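Local coordinates for DUF1254 domain-containing protein (Vibrio parahaemolyticus, PDB 3U07) that is of unknown function but joins DUF1254 and DUF1214 family regions in one chain and, given its signal sequence, is probably exported from the cytoplasm, at residues E42-F47 with N220-D225; Y56-F61 with S159-L164; G87-D90 with P95-V98; A122-R127 with V151-R156; Q135-A140 with R189-Y194. The protein carries 2 engineered substitutions. All blocks are in the same frame, centred on the assembly; numbering follows the deposited sequence.

In the fold
All five contacts lie in the part of the chain that precedes residue 226. Interaction 1 joins helices 26-52 and 215-224, and along the chain the other four are nested inside the loop it closes. Interactions 2 and 3, whose centres are about 6 Å apart, share the sheet holding strands 82-90 and 161-169. Interactions 3 and 5, about 7 Å apart, share strands of the second sheet. Interactions 3 and 4 each span the two sheets, which face one another through apolar side chains. Interactions 1 and 4 are about 24 Å apart between centres and do not touch. Together the contacts describe a helical layer over two packed sheets.

Interaction 1 of 5, residues E42-F47 with N220-D225; sequences EAYKFF and NFVLCD
Y44 of helix 26-52 meets V222 and F221 of helix 215-224, and its side chain can be followed outward atom by atom. CB of Y44 starts on the valine, 3.8 Å from V222 CG2. The same methyl lies 3.9 Å from Y44 CG and is closest to Y44 CD1, at 3.7 Å, so one V222 methyl covers CB, CG and CD1. Further out the partner changes, and Y44 CE1 lies 4.0 Å from F221 CE2. The two rings form an offset edge-to-face pair, with the edge of F221 turned toward the face of Y44, centroids 5.8 Å apart and planes at 64°. With CG anti to the backbone N (chi1 178°), the Y44 ring extends past V222 as far as F221. At the tip, Y44 OH leaves the apolar patch and hydrogen-bonds to P208 O.

V222 also touches I40, one turn earlier on the first helix, and so touches two successive turns of that helix. Just beyond F221 and V222, helix 215-224 is tied down by the C224-C247 disulfide. K45 and E42 form a salt bridge within the first helix (NZ to OE2 3.0 Å).

No hydrogen bond crosses between the segments. The helices are held together here by apolar and aromatic packing, while the hydroxyl of the buried tyrosine is satisfied by the P208 carbonyl.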
# COMPACT_ATOMS: atom_id res chain seq x y z
N GLU A 42 -1.45 -12.18 8.16
CA GLU A 42 -0.52 -11.07 8.29
C GLU A 42 -1.24 -9.73 8.39
O GLU A 42 -0.77 -8.83 9.09
CB GLU A 42 0.48 -11.08 7.13
CG GLU A 42 1.37 -12.33 7.08
CD GLU A 42 2.21 -12.51 8.34
OE1 GLU A 42 2.88 -11.54 8.75
OE2 GLU A 42 2.21 -13.61 8.93
N ALA A 43 -2.37 -9.58 7.71
CA ALA A 43 -3.12 -8.33 7.79
C ALA A 43 -3.63 -8.20 9.23
O ALA A 43 -3.58 -7.13 9.83
CB ALA A 43 -4.28 -8.34 6.81
N TYR A 44 -4.13 -9.30 9.78
CA TYR A 44 -4.62 -9.28 11.15
C TYR A 44 -3.49 -8.92 12.12
O TYR A 44 -3.66 -8.03 12.96
CB TYR A 44 -5.20 -10.64 11.57
CG TYR A 44 -5.67 -10.63 13.01
CD1 TYR A 44 -6.75 -9.83 13.40
CD2 TYR A 44 -4.99 -11.35 14.00
CE1 TYR A 44 -7.14 -9.74 14.73
CE2 TYR A 44 -5.37 -11.26 15.34
CZ TYR A 44 -6.45 -10.46 15.69
OH TYR A 44 -6.83 -10.35 17.01
N LYS A 45 -2.36 -9.61 12.02
CA LYS A 45 -1.23 -9.33 12.90
C LYS A 45 -0.87 -7.85 12.85
O LYS A 45 -0.61 -7.22 13.88
CB LYS A 45 0.00 -10.16 12.51
CG LYS A 45 -0.11 -11.66 12.76
CD LYS A 45 1.19 -12.35 12.33
CE LYS A 45 1.08 -13.87 12.37
NZ LYS A 45 2.30 -14.51 11.80
N PHE A 46 -0.84 -7.30 11.64
CA PHE A 46 -0.51 -5.89 11.48
C PHE A 46 -1.56 -5.02 12.19
O PHE A 46 -1.21 -4.06 12.86
CB PHE A 46 -0.45 -5.51 10.00
CG PHE A 46 -0.08 -4.08 9.77
CD1 PHE A 46 1.26 -3.72 9.57
CD2 PHE A 46 -1.05 -3.08 9.77
CE1 PHE A 46 1.61 -2.38 9.38
CE2 PHE A 46 -0.70 -1.75 9.58
CZ PHE A 46 0.63 -1.40 9.39
N PHE A 47 -2.83 -5.37 12.02
CA PHE A 47 -3.90 -4.61 12.66
C PHE A 47 -3.77 -4.72 14.19
O PHE A 47 -3.94 -3.73 14.90
CB PHE A 47 -5.27 -5.17 12.24
CG PHE A 47 -6.43 -4.55 12.97
CD1 PHE A 47 -6.86 -3.25 12.66
CD2 PHE A 47 -7.08 -5.24 13.98
CE1 PHE A 47 -7.91 -2.67 13.36
CE2 PHE A 47 -8.14 -4.66 14.68
CZ PHE A 47 -8.56 -3.37 14.37
N ASN A 220 -9.69 -17.77 10.99
CA ASN A 220 -11.13 -18.06 11.14
C ASN A 220 -11.84 -16.90 11.83
O ASN A 220 -13.00 -16.61 11.53
CB ASN A 220 -11.34 -19.36 11.93
CG ASN A 220 -10.90 -20.59 11.16
OD1 ASN A 220 -10.53 -20.51 9.99
ND2 ASN A 220 -10.95 -21.74 11.82
N PHE A 221 -11.14 -16.24 12.74
CA PHE A 221 -11.71 -15.09 13.45
C PHE A 221 -11.99 -13.95 12.46
O PHE A 221 -13.07 -13.36 12.46
CB PHE A 221 -10.73 -14.60 14.52
CG PHE A 221 -11.13 -13.31 15.16
CD1 PHE A 221 -12.10 -13.28 16.16
CD2 PHE A 221 -10.55 -12.11 14.76
CE1 PHE A 221 -12.49 -12.08 16.75
CE2 PHE A 221 -10.93 -10.90 15.34
CZ PHE A 221 -11.90 -10.88 16.34
N VAL A 222 -10.99 -13.62 11.64
CA VAL A 222 -11.16 -12.56 10.66
C VAL A 222 -12.22 -12.92 9.62
O VAL A 222 -13.03 -12.08 9.22
CB VAL A 222 -9.83 -12.26 9.93
CG1 VAL A 222 -10.07 -11.29 8.78
CG2 VAL A 222 -8.83 -11.67 10.91
N LEU A 223 -12.20 -14.18 9.19
CA LEU A 223 -13.14 -14.68 8.19
C LEU A 223 -14.58 -14.49 8.68
O LEU A 223 -15.48 -14.22 7.90
CB LEU A 223 -12.89 -16.17 7.95
CG LEU A 223 -12.39 -16.75 6.62
CD1 LEU A 223 -11.83 -15.71 5.69
CD2 LEU A 223 -11.35 -17.81 6.94
N CYS A 224 -14.77 -14.64 9.99
CA CYS A 224 -16.08 -14.52 10.60
C CYS A 224 -16.61 -13.09 10.57
O CYS A 224 -17.80 -12.86 10.37
CB CYS A 224 -16.02 -14.99 12.06
SG CYS A 224 -17.64 -15.35 12.82
N ASP A 225 -15.70 -12.13 10.74
CA ASP A 225 -16.04 -10.71 10.80
C ASP A 225 -16.32 -10.07 9.44
O ASP A 225 -15.65 -9.12 9.04
CB ASP A 225 -14.92 -9.96 11.53
CG ASP A 225 -15.24 -8.49 11.76
OD1 ASP A 225 -16.43 -8.16 11.90
OD2 ASP A 225 -14.29 -7.68 11.81

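Interaction 2 of 5, residues Y56-F61 with S159-L164; sequences YPLNEF and SNLVKL. Engineered in segment 56-61: E60 (natural residue Arg).
Two small apolar contacts, L58 on L161 and F61 on L164, pack the loop after helix 26-52 against strand 161-169 without any hydrogen bond between the two segments. Residues 58-61 run almost parallel to residues 161-164, their end-to-end directions differing by 2°. The backbones are nonetheless well apart, with L58 CA 8.8 Å from L161 CA, so only side-chain ends meet.

At the first point methyl touches methyl, L58 CD1 to L161 CD2 at 4.1 Å, the two leucines slanting across each other. At the second, L164, whose CG stands anti to the backbone N (chi1 178°), brings CD2 up to the edge of the F61 ring, near the ring plane and 3.9 Å from F61 CE1.

The spacing is explained by strand 82-90, which lies between: N59 is hydrogen-bonded to W88 through the backbone, and V162 to L89 in the same way. The loop runs along the outer side of strand 82-90, bonded to it at N59. F47 of helix 26-52 touches both L58 and L161, whereas L164 packs on L89 and on L111 and T113 of strand 109-115.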
# COMPACT_ATOMS: atom_id res chain seq x y z
N TYR A 56 -6.22 2.23 19.01
CA TYR A 56 -6.61 3.25 18.05
C TYR A 56 -8.12 3.24 17.86
O TYR A 56 -8.72 2.19 17.62
CB TYR A 56 -5.97 3.00 16.68
CG TYR A 56 -4.49 3.26 16.60
CD1 TYR A 56 -3.84 4.04 17.56
CD2 TYR A 56 -3.73 2.74 15.55
CE1 TYR A 56 -2.48 4.29 17.47
CE2 TYR A 56 -2.37 2.99 15.45
CZ TYR A 56 -1.75 3.77 16.42
OH TYR A 56 -0.40 4.01 16.32
N PRO A 57 -8.77 4.40 17.99
CA PRO A 57 -10.21 4.35 17.78
C PRO A 57 -10.49 4.07 16.30
O PRO A 57 -9.75 4.51 15.42
CB PRO A 57 -10.68 5.74 18.22
CG PRO A 57 -9.46 6.60 18.03
CD PRO A 57 -8.35 5.71 18.51
N LEU A 58 -11.53 3.29 16.04
CA LEU A 58 -11.89 2.95 14.67
C LEU A 58 -12.76 4.06 14.07
O LEU A 58 -13.36 4.86 14.79
CB LEU A 58 -12.64 1.61 14.67
CG LEU A 58 -11.85 0.47 15.33
CD1 LEU A 58 -12.70 -0.79 15.37
CD2 LEU A 58 -10.56 0.21 14.57
N ASN A 59 -12.80 4.12 12.74
CA ASN A 59 -13.58 5.14 12.04
C ASN A 59 -13.13 6.55 12.40
O ASN A 59 -13.95 7.45 12.57
CB ASN A 59 -15.08 4.96 12.31
CG ASN A 59 -15.64 3.70 11.66
OD1 ASN A 59 -15.25 3.35 10.55
ND2 ASN A 59 -16.57 3.04 12.34
N GLU A 60 -11.82 6.71 12.52
CA GLU A 60 -11.19 8.00 12.84
C GLU A 60 -9.79 7.98 12.26
O GLU A 60 -9.15 6.93 12.22
CB GLU A 60 -11.09 8.21 14.35
CG GLU A 60 -12.38 8.62 15.05
CD GLU A 60 -12.17 8.93 16.53
OE1 GLU A 60 -11.05 9.34 16.90
OE2 GLU A 60 -13.13 8.77 17.32
N PHE A 61 -9.31 9.13 11.81
CA PHE A 61 -7.96 9.24 11.29
C PHE A 61 -7.07 9.22 12.53
O PHE A 61 -7.38 9.88 13.53
CB PHE A 61 -7.79 10.57 10.53
CG PHE A 61 -8.63 10.67 9.29
CD1 PHE A 61 -8.39 9.83 8.20
CD2 PHE A 61 -9.68 11.59 9.21
CE1 PHE A 61 -9.18 9.91 7.05
CE2 PHE A 61 -10.47 11.67 8.06
CZ PHE A 61 -10.22 10.83 6.98
N SER A 159 -14.67 -7.38 4.26
CA SER A 159 -14.23 -7.51 5.65
C SER A 159 -14.82 -6.29 6.34
O SER A 159 -14.87 -5.20 5.76
CB SER A 159 -12.69 -7.51 5.77
OG SER A 159 -12.13 -6.25 5.45
N ASN A 160 -15.31 -6.44 7.57
CA ASN A 160 -15.90 -5.30 8.26
C ASN A 160 -14.86 -4.26 8.64
O ASN A 160 -15.17 -3.09 8.79
CB ASN A 160 -16.68 -5.75 9.50
CG ASN A 160 -17.91 -6.55 9.14
OD1 ASN A 160 -18.55 -6.29 8.12
ND2 ASN A 160 -18.26 -7.53 9.98
N LEU A 161 -13.61 -4.71 8.79
CA LEU A 161 -12.52 -3.81 9.10
C LEU A 161 -11.78 -3.54 7.79
O LEU A 161 -11.44 -4.48 7.07
CB LEU A 161 -11.56 -4.45 10.11
CG LEU A 161 -12.09 -4.80 11.50
CD1 LEU A 161 -11.06 -5.63 12.25
CD2 LEU A 161 -12.41 -3.52 12.27
N VAL A 162 -11.54 -2.28 7.47
CA VAL A 162 -10.83 -1.96 6.24
C VAL A 162 -9.77 -0.90 6.53
O VAL A 162 -10.04 0.09 7.22
CB VAL A 162 -11.79 -1.48 5.11
CG1 VAL A 162 -13.15 -2.15 5.24
CG2 VAL A 162 -11.93 0.01 5.15
N LYS A 163 -8.57 -1.12 6.03
CA LYS A 163 -7.49 -0.17 6.26
C LYS A 163 -7.61 1.00 5.29
O LYS A 163 -7.75 0.81 4.09
CB LYS A 163 -6.13 -0.87 6.12
CG LYS A 163 -4.91 0.03 6.33
CD LYS A 163 -3.65 -0.82 6.52
CE LYS A 163 -2.37 -0.01 6.33
NZ LYS A 163 -2.44 1.36 6.93
N LEU A 164 -7.55 2.21 5.83
CA LEU A 164 -7.66 3.41 5.01
C LEU A 164 -6.38 4.23 5.02
O LEU A 164 -5.78 4.44 6.07
CB LEU A 164 -8.82 4.29 5.51
CG LEU A 164 -9.09 5.63 4.82
CD1 LEU A 164 -10.50 6.11 5.16
CD2 LEU A 164 -8.05 6.67 5.24

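Interaction 3 of 5, residues G87-D90 with P95-V98; sequences GWLD and PVIV
L89 packs on V96 and V98 across a beta-arch: strand 82-90 and strand 96-100 follow each other in the chain, yet each belongs to a different sheet, and the two sheets meet through side chains and not through backbone bonds.

The apolar contacts are made by one leucine against two valines. L89 and V96 both project toward the opposite strand, with their CA atoms 7.3 Å apart, and their side chains meet at about a right angle. V98, two residues further along and on the same side of its strand, adds a looser touch, CD2 of L89 to CG2 of V98 at 4.3 Å, and also packs on L164.

The hydrogen bonds run to other partners. L89 pairs through its backbone with V162, and V96 with F138, so each strand is bound into its own sheet. N59 reaches over this end of the arch: its OD1 accepts from D90 N, and its side chain touches both L89 and V96. D90 points away from the second strand and forms a salt bridge with R205.

V96 places CG1 between its backbone N and carbonyl carbon (chi1 59°), and that methyl lies 3.6 Å from L89 CG and 4.0 Å from L89 CD2.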
# COMPACT_ATOMS: atom_id res chain seq x y z
N GLY A 87 -6.08 5.40 8.97
CA GLY A 87 -7.11 5.00 9.90
C GLY A 87 -7.64 3.63 9.54
O GLY A 87 -7.20 3.01 8.58
N TRP A 88 -8.59 3.17 10.34
CA TRP A 88 -9.23 1.89 10.12
C TRP A 88 -10.73 2.11 10.19
O TRP A 88 -11.24 2.69 11.14
CB TRP A 88 -8.82 0.88 11.19
CG TRP A 88 -7.40 0.45 11.11
CD1 TRP A 88 -6.32 1.05 11.70
CD2 TRP A 88 -6.89 -0.66 10.37
NE1 TRP A 88 -5.17 0.36 11.38
CE2 TRP A 88 -5.49 -0.69 10.56
CE3 TRP A 88 -7.48 -1.64 9.56
CZ2 TRP A 88 -4.67 -1.66 9.98
CZ3 TRP A 88 -6.66 -2.62 8.99
CH2 TRP A 88 -5.27 -2.61 9.20
N LEU A 89 -11.43 1.65 9.16
CA LEU A 89 -12.88 1.77 9.09
C LEU A 89 -13.47 0.49 9.68
O LEU A 89 -12.86 -0.57 9.60
CB LEU A 89 -13.33 1.89 7.63
CG LEU A 89 -13.57 3.23 6.94
CD1 LEU A 89 -12.68 4.32 7.51
CD2 LEU A 89 -13.35 3.05 5.45
N ASP A 90 -14.65 0.61 10.27
CA ASP A 90 -15.35 -0.55 10.81
C ASP A 90 -16.78 -0.35 10.36
O ASP A 90 -17.46 0.56 10.83
CB ASP A 90 -15.28 -0.61 12.33
CG ASP A 90 -16.17 -1.71 12.91
OD1 ASP A 90 -16.54 -2.65 12.17
OD2 ASP A 90 -16.50 -1.64 14.11
N PRO A 95 -22.85 1.28 7.69
CA PRO A 95 -21.92 1.86 6.72
C PRO A 95 -21.19 3.08 7.27
O PRO A 95 -21.62 3.68 8.26
CB PRO A 95 -22.83 2.23 5.55
CG PRO A 95 -23.91 1.19 5.62
CD PRO A 95 -24.20 1.16 7.11
N VAL A 96 -20.10 3.44 6.61
CA VAL A 96 -19.30 4.59 7.01
C VAL A 96 -19.00 5.40 5.77
O VAL A 96 -18.73 4.86 4.69
CB VAL A 96 -17.98 4.14 7.68
CG1 VAL A 96 -17.18 3.28 6.73
CG2 VAL A 96 -17.17 5.35 8.11
N ILE A 97 -19.04 6.72 5.93
CA ILE A 97 -18.80 7.62 4.82
C ILE A 97 -17.54 8.45 5.02
O ILE A 97 -17.35 9.09 6.05
CB ILE A 97 -20.02 8.55 4.63
CG1 ILE A 97 -21.23 7.72 4.19
CG2 ILE A 97 -19.71 9.64 3.62
CD1 ILE A 97 -22.56 8.44 4.32
N VAL A 98 -16.66 8.39 4.03
CA VAL A 98 -15.44 9.16 4.07
C VAL A 98 -15.68 10.37 3.18
O VAL A 98 -16.05 10.24 2.01
CB VAL A 98 -14.24 8.34 3.53
CG1 VAL A 98 -12.99 9.21 3.50
CG2 VAL A 98 -14.03 7.12 4.42

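Interaction 4 of 5, residues A122-R127 with V151-R156; sequences AAFSSR and VDEVVR
The F124 ring meets V155 and E153 with its far end. V155 CG2 sits at the ring edge, near the ring plane, 3.7 Å from F124 CZ and 3.8 Å from F124 CE2. E153 approaches obliquely, its CB 4.0 Å from F124 CZ, and its CG lies beside CE1. The ring is also stacked with the F136 ring of strand 134-140. The carboxylate of E153 takes little part. Its chain bends at chi2 (-66°) and leads the acid group away from the first segment, with its plane 45° from that of the ring, so only the aliphatic part of this glutamate is used.

A122, two residues before F124 and on the same side of the strand, supplies the second apolar point: its CB is 4.0 Å from V155 CG2. One methyl of V155 thus serves both neighbours.

Strands 120-125 and 153-157 are each the outermost strand of a separate sheet, and here the two sheets pack face to face. The axes of the short segments 122-125 and 153-156 approach to 9.5 Å, at 156°, roughly antiparallel, with no hydrogen bond between them. The gap widens toward the ring: A122 CA is 7.0 Å from V155 CA, but F124 CA is 9.7 Å from E153 CA, a distance that the phenylalanine spans.

Beyond F124 the strand turns into helix 126-129. S125 occupies the N-cap position, where its OG accepts from R127 N at 3.0 Å. R127 in turn carries a salt bridge from NE to E313.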
# COMPACT_ATOMS: atom_id res chain seq x y z
N ALA A 122 -10.81 0.05 -3.01
CA ALA A 122 -11.13 1.40 -3.43
C ALA A 122 -9.86 2.21 -3.62
O ALA A 122 -8.91 2.12 -2.83
CB ALA A 122 -12.03 2.08 -2.41
N ALA A 123 -9.84 2.99 -4.70
CA ALA A 123 -8.70 3.85 -5.00
C ALA A 123 -9.26 5.07 -5.73
O ALA A 123 -9.20 5.14 -6.96
CB ALA A 123 -7.70 3.12 -5.89
N PHE A 124 -9.82 6.00 -4.97
CA PHE A 124 -10.37 7.22 -5.55
C PHE A 124 -9.22 8.21 -5.59
O PHE A 124 -8.52 8.39 -4.59
CB PHE A 124 -11.50 7.77 -4.68
CG PHE A 124 -12.68 6.86 -4.56
CD1 PHE A 124 -13.47 6.57 -5.68
CD2 PHE A 124 -12.99 6.25 -3.35
CE1 PHE A 124 -14.56 5.70 -5.58
CE2 PHE A 124 -14.08 5.38 -3.24
CZ PHE A 124 -14.86 5.10 -4.36
N SER A 125 -9.00 8.85 -6.73
CA SER A 125 -7.90 9.80 -6.81
C SER A 125 -7.95 10.73 -8.01
O SER A 125 -8.75 10.57 -8.94
CB SER A 125 -6.57 9.05 -6.84
OG SER A 125 -6.15 8.80 -8.17
N SER A 126 -7.06 11.72 -7.96
CA SER A 126 -6.90 12.72 -8.99
C SER A 126 -6.63 12.07 -10.35
O SER A 126 -7.02 12.59 -11.39
CB SER A 126 -5.73 13.64 -8.63
OG SER A 126 -4.56 12.88 -8.36
N ARG A 127 -5.95 10.93 -10.33
CA ARG A 127 -5.62 10.22 -11.56
C ARG A 127 -6.86 9.94 -12.38
O ARG A 127 -6.84 10.00 -13.61
CB ARG A 127 -4.92 8.89 -11.23
CG ARG A 127 -4.45 8.14 -12.46
CD ARG A 127 -3.81 6.80 -12.09
NE ARG A 127 -4.80 5.77 -11.77
CZ ARG A 127 -5.44 5.05 -12.68
NH1 ARG A 127 -5.21 5.23 -13.98
NH2 ARG A 127 -6.33 4.14 -12.30
N VAL A 151 -24.63 10.77 -1.24
CA VAL A 151 -23.45 9.94 -1.47
C VAL A 151 -23.06 9.82 -2.93
O VAL A 151 -23.91 9.57 -3.79
CB VAL A 151 -23.66 8.53 -0.86
CG1 VAL A 151 -22.58 7.56 -1.36
CG2 VAL A 151 -23.62 8.63 0.66
N ASP A 152 -21.78 9.99 -3.21
CA ASP A 152 -21.26 9.91 -4.57
C ASP A 152 -21.08 8.47 -5.05
O ASP A 152 -21.64 8.06 -6.06
CB ASP A 152 -19.92 10.64 -4.66
CG ASP A 152 -20.09 12.15 -4.67
OD1 ASP A 152 -20.31 12.70 -5.77
OD2 ASP A 152 -20.01 12.77 -3.59
N GLU A 153 -20.28 7.71 -4.32
CA GLU A 153 -20.01 6.33 -4.69
C GLU A 153 -20.13 5.44 -3.47
O GLU A 153 -19.89 5.87 -2.35
CB GLU A 153 -18.60 6.20 -5.27
CG GLU A 153 -18.33 7.06 -6.51
CD GLU A 153 -19.16 6.65 -7.71
OE1 GLU A 153 -19.42 5.44 -7.87
OE2 GLU A 153 -19.54 7.54 -8.50
N VAL A 154 -20.49 4.18 -3.71
CA VAL A 154 -20.63 3.20 -2.64
C VAL A 154 -19.61 2.09 -2.86
O VAL A 154 -19.50 1.54 -3.96
CB VAL A 154 -22.04 2.56 -2.64
CG1 VAL A 154 -22.13 1.51 -1.54
CG2 VAL A 154 -23.10 3.64 -2.44
N VAL A 155 -18.86 1.77 -1.81
CA VAL A 155 -17.87 0.69 -1.88
C VAL A 155 -18.34 -0.46 -1.00
O VAL A 155 -18.46 -0.31 0.22
CB VAL A 155 -16.50 1.14 -1.35
CG1 VAL A 155 -15.51 -0.01 -1.44
CG2 VAL A 155 -16.01 2.35 -2.12
N ARG A 156 -18.62 -1.61 -1.61
CA ARG A 156 -19.03 -2.79 -0.85
C ARG A 156 -17.76 -3.50 -0.40
O ARG A 156 -16.92 -3.84 -1.23
CB ARG A 156 -19.87 -3.72 -1.73
CG ARG A 156 -21.24 -3.15 -2.09
CD ARG A 156 -22.20 -3.19 -0.90
NE ARG A 156 -23.47 -2.55 -1.21
CZ ARG A 156 -24.53 -2.54 -0.40
NH1 ARG A 156 -24.48 -3.15 0.78
NH2 ARG A 156 -25.64 -1.92 -0.77

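Interaction 5 of 5, residues Q135-A140 with R189-Y194; sequences QFMFAA and RTLSEY
Polar side chains gather where Q135 meets Y194 and R189. The Y194 hydroxyl lies against the aliphatic part of Q135, its OH 3.4 Å from Q135 CG, while Q135 OE1 sits at the edge of the Y194 ring, near its plane and 3.8 Å from CE1. Amide and ring planes are 57° apart. R189 NH2 is likewise 3.8 Å from Q135 OE1, and S99 links the two: its OG is hydrogen-bonded to both. Y194 OH has a separate partner, S150 OG. The bend of Q135 at chi2 (-60°) turns its amide toward this group.

Within the second segment, Y194 CD1 lies over the centre of one face of the R189 guanidinium, 3.5 Å above its plane.

In the mixed sheet, strand 96-100 runs between strands 134-140 and 187-190, so the contact reaches across a middle strand. I97 of that strand touches Q135, M137, L191 and Y194. Strand 187-190 passes directly into helix 191-195, whose N-cap is T190; T190 OG1 accepts from E193 N at 3.2 Å with an N-H...O angle of 155°.

The apolar contact belongs to the start of this helix. M137, a selenomethionine, reaches toward L191, and its SE stands 4.3 Å from L191 CD1.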
# COMPACT_ATOMS: atom_id res chain seq x y z
N GLN A 135 -18.44 12.21 -1.38
CA GLN A 135 -18.86 11.48 -0.20
C GLN A 135 -18.79 10.01 -0.59
O GLN A 135 -19.60 9.53 -1.38
CB GLN A 135 -20.30 11.86 0.18
CG GLN A 135 -20.51 13.33 0.50
CD GLN A 135 -19.67 13.82 1.67
OE1 GLN A 135 -19.18 13.03 2.47
NE2 GLN A 135 -19.53 15.13 1.78
N PHE A 136 -17.83 9.29 -0.04
CA PHE A 136 -17.63 7.89 -0.38
C PHE A 136 -18.09 6.99 0.75
O PHE A 136 -17.55 7.02 1.85
CB PHE A 136 -16.16 7.66 -0.72
CG PHE A 136 -15.66 8.58 -1.80
CD1 PHE A 136 -16.02 8.36 -3.13
CD2 PHE A 136 -14.86 9.68 -1.50
CE1 PHE A 136 -15.60 9.23 -4.14
CE2 PHE A 136 -14.43 10.55 -2.51
CZ PHE A 136 -14.80 10.32 -3.83
N MSE A 137 -19.12 6.19 0.47
CA MSE A 137 -19.67 5.32 1.48
C MSE A 137 -19.17 3.89 1.36
O MSE A 137 -19.20 3.30 0.28
CB MSE A 137 -21.21 5.34 1.42
CG MSE A 137 -21.89 4.61 2.57
SE MSE A 137 -23.85 4.75 2.57
CE MSE A 137 -24.20 3.16 1.57
N PHE A 138 -18.69 3.36 2.47
CA PHE A 138 -18.20 1.99 2.54
C PHE A 138 -19.22 1.21 3.34
O PHE A 138 -19.55 1.58 4.47
CB PHE A 138 -16.84 1.95 3.22
CG PHE A 138 -15.78 2.69 2.47
CD1 PHE A 138 -15.74 4.08 2.50
CD2 PHE A 138 -14.87 2.00 1.67
CE1 PHE A 138 -14.81 4.78 1.73
CE2 PHE A 138 -13.93 2.69 0.90
CZ PHE A 138 -13.90 4.08 0.93
N ALA A 139 -19.74 0.13 2.76
CA ALA A 139 -20.73 -0.68 3.44
C ALA A 139 -20.38 -2.14 3.34
O ALA A 139 -19.73 -2.56 2.38
CB ALA A 139 -22.12 -0.43 2.84
N ALA A 140 -20.81 -2.90 4.35
CA ALA A 140 -20.56 -4.30 4.35
C ALA A 140 -21.30 -4.81 3.17
O ALA A 140 -22.35 -4.28 2.73
CB ALA A 140 -21.04 -5.00 5.60
N ARG A 189 -17.41 9.52 8.97
CA ARG A 189 -18.63 9.52 9.77
C ARG A 189 -19.45 8.26 9.51
O ARG A 189 -19.49 7.76 8.38
CB ARG A 189 -19.50 10.73 9.41
CG ARG A 189 -19.01 12.07 9.93
CD ARG A 189 -19.86 13.19 9.36
NE ARG A 189 -19.56 13.46 7.96
CZ ARG A 189 -20.25 14.29 7.19
NH1 ARG A 189 -21.30 14.93 7.69
NH2 ARG A 189 -19.89 14.49 5.93
N THR A 190 -20.10 7.74 10.55
CA THR A 190 -20.96 6.57 10.38
C THR A 190 -22.20 7.11 9.66
O THR A 190 -22.49 8.30 9.71
CB THR A 190 -21.41 5.98 11.73
OG1 THR A 190 -22.04 6.99 12.52
CG2 THR A 190 -20.22 5.40 12.48
N LEU A 191 -22.92 6.22 8.98
CA LEU A 191 -24.12 6.62 8.25
C LEU A 191 -25.09 7.37 9.17
O LEU A 191 -25.56 8.45 8.83
CB LEU A 191 -24.81 5.39 7.66
CG LEU A 191 -26.12 5.64 6.92
CD1 LEU A 191 -25.92 6.66 5.79
CD2 LEU A 191 -26.65 4.32 6.39
N SER A 192 -25.36 6.80 10.35
CA SER A 192 -26.28 7.44 11.28
C SER A 192 -25.81 8.84 11.63
O SER A 192 -26.60 9.79 11.60
CB SER A 192 -26.46 6.59 12.54
OG SER A 192 -25.22 6.39 13.20
N GLU A 193 -24.52 8.97 11.96
CA GLU A 193 -23.97 10.28 12.30
C GLU A 193 -24.15 11.22 11.10
O GLU A 193 -24.53 12.38 11.25
CB GLU A 193 -22.47 10.18 12.62
CG GLU A 193 -21.85 11.49 13.10
CD GLU A 193 -20.36 11.39 13.38
OE1 GLU A 193 -19.89 10.28 13.74
OE2 GLU A 193 -19.65 12.41 13.25
N TYR A 194 -23.86 10.69 9.92
CA TYR A 194 -23.98 11.44 8.67
C TYR A 194 -25.40 11.95 8.47
O TYR A 194 -25.61 13.08 8.02
CB TYR A 194 -23.61 10.54 7.50
CG TYR A 194 -23.55 11.20 6.14
CD1 TYR A 194 -22.40 11.86 5.72
CD2 TYR A 194 -24.62 11.10 5.26
CE1 TYR A 194 -22.32 12.41 4.44
CE2 TYR A 194 -24.55 11.65 3.98
CZ TYR A 194 -23.40 12.29 3.57
OH TYR A 194 -23.32 12.81 2.30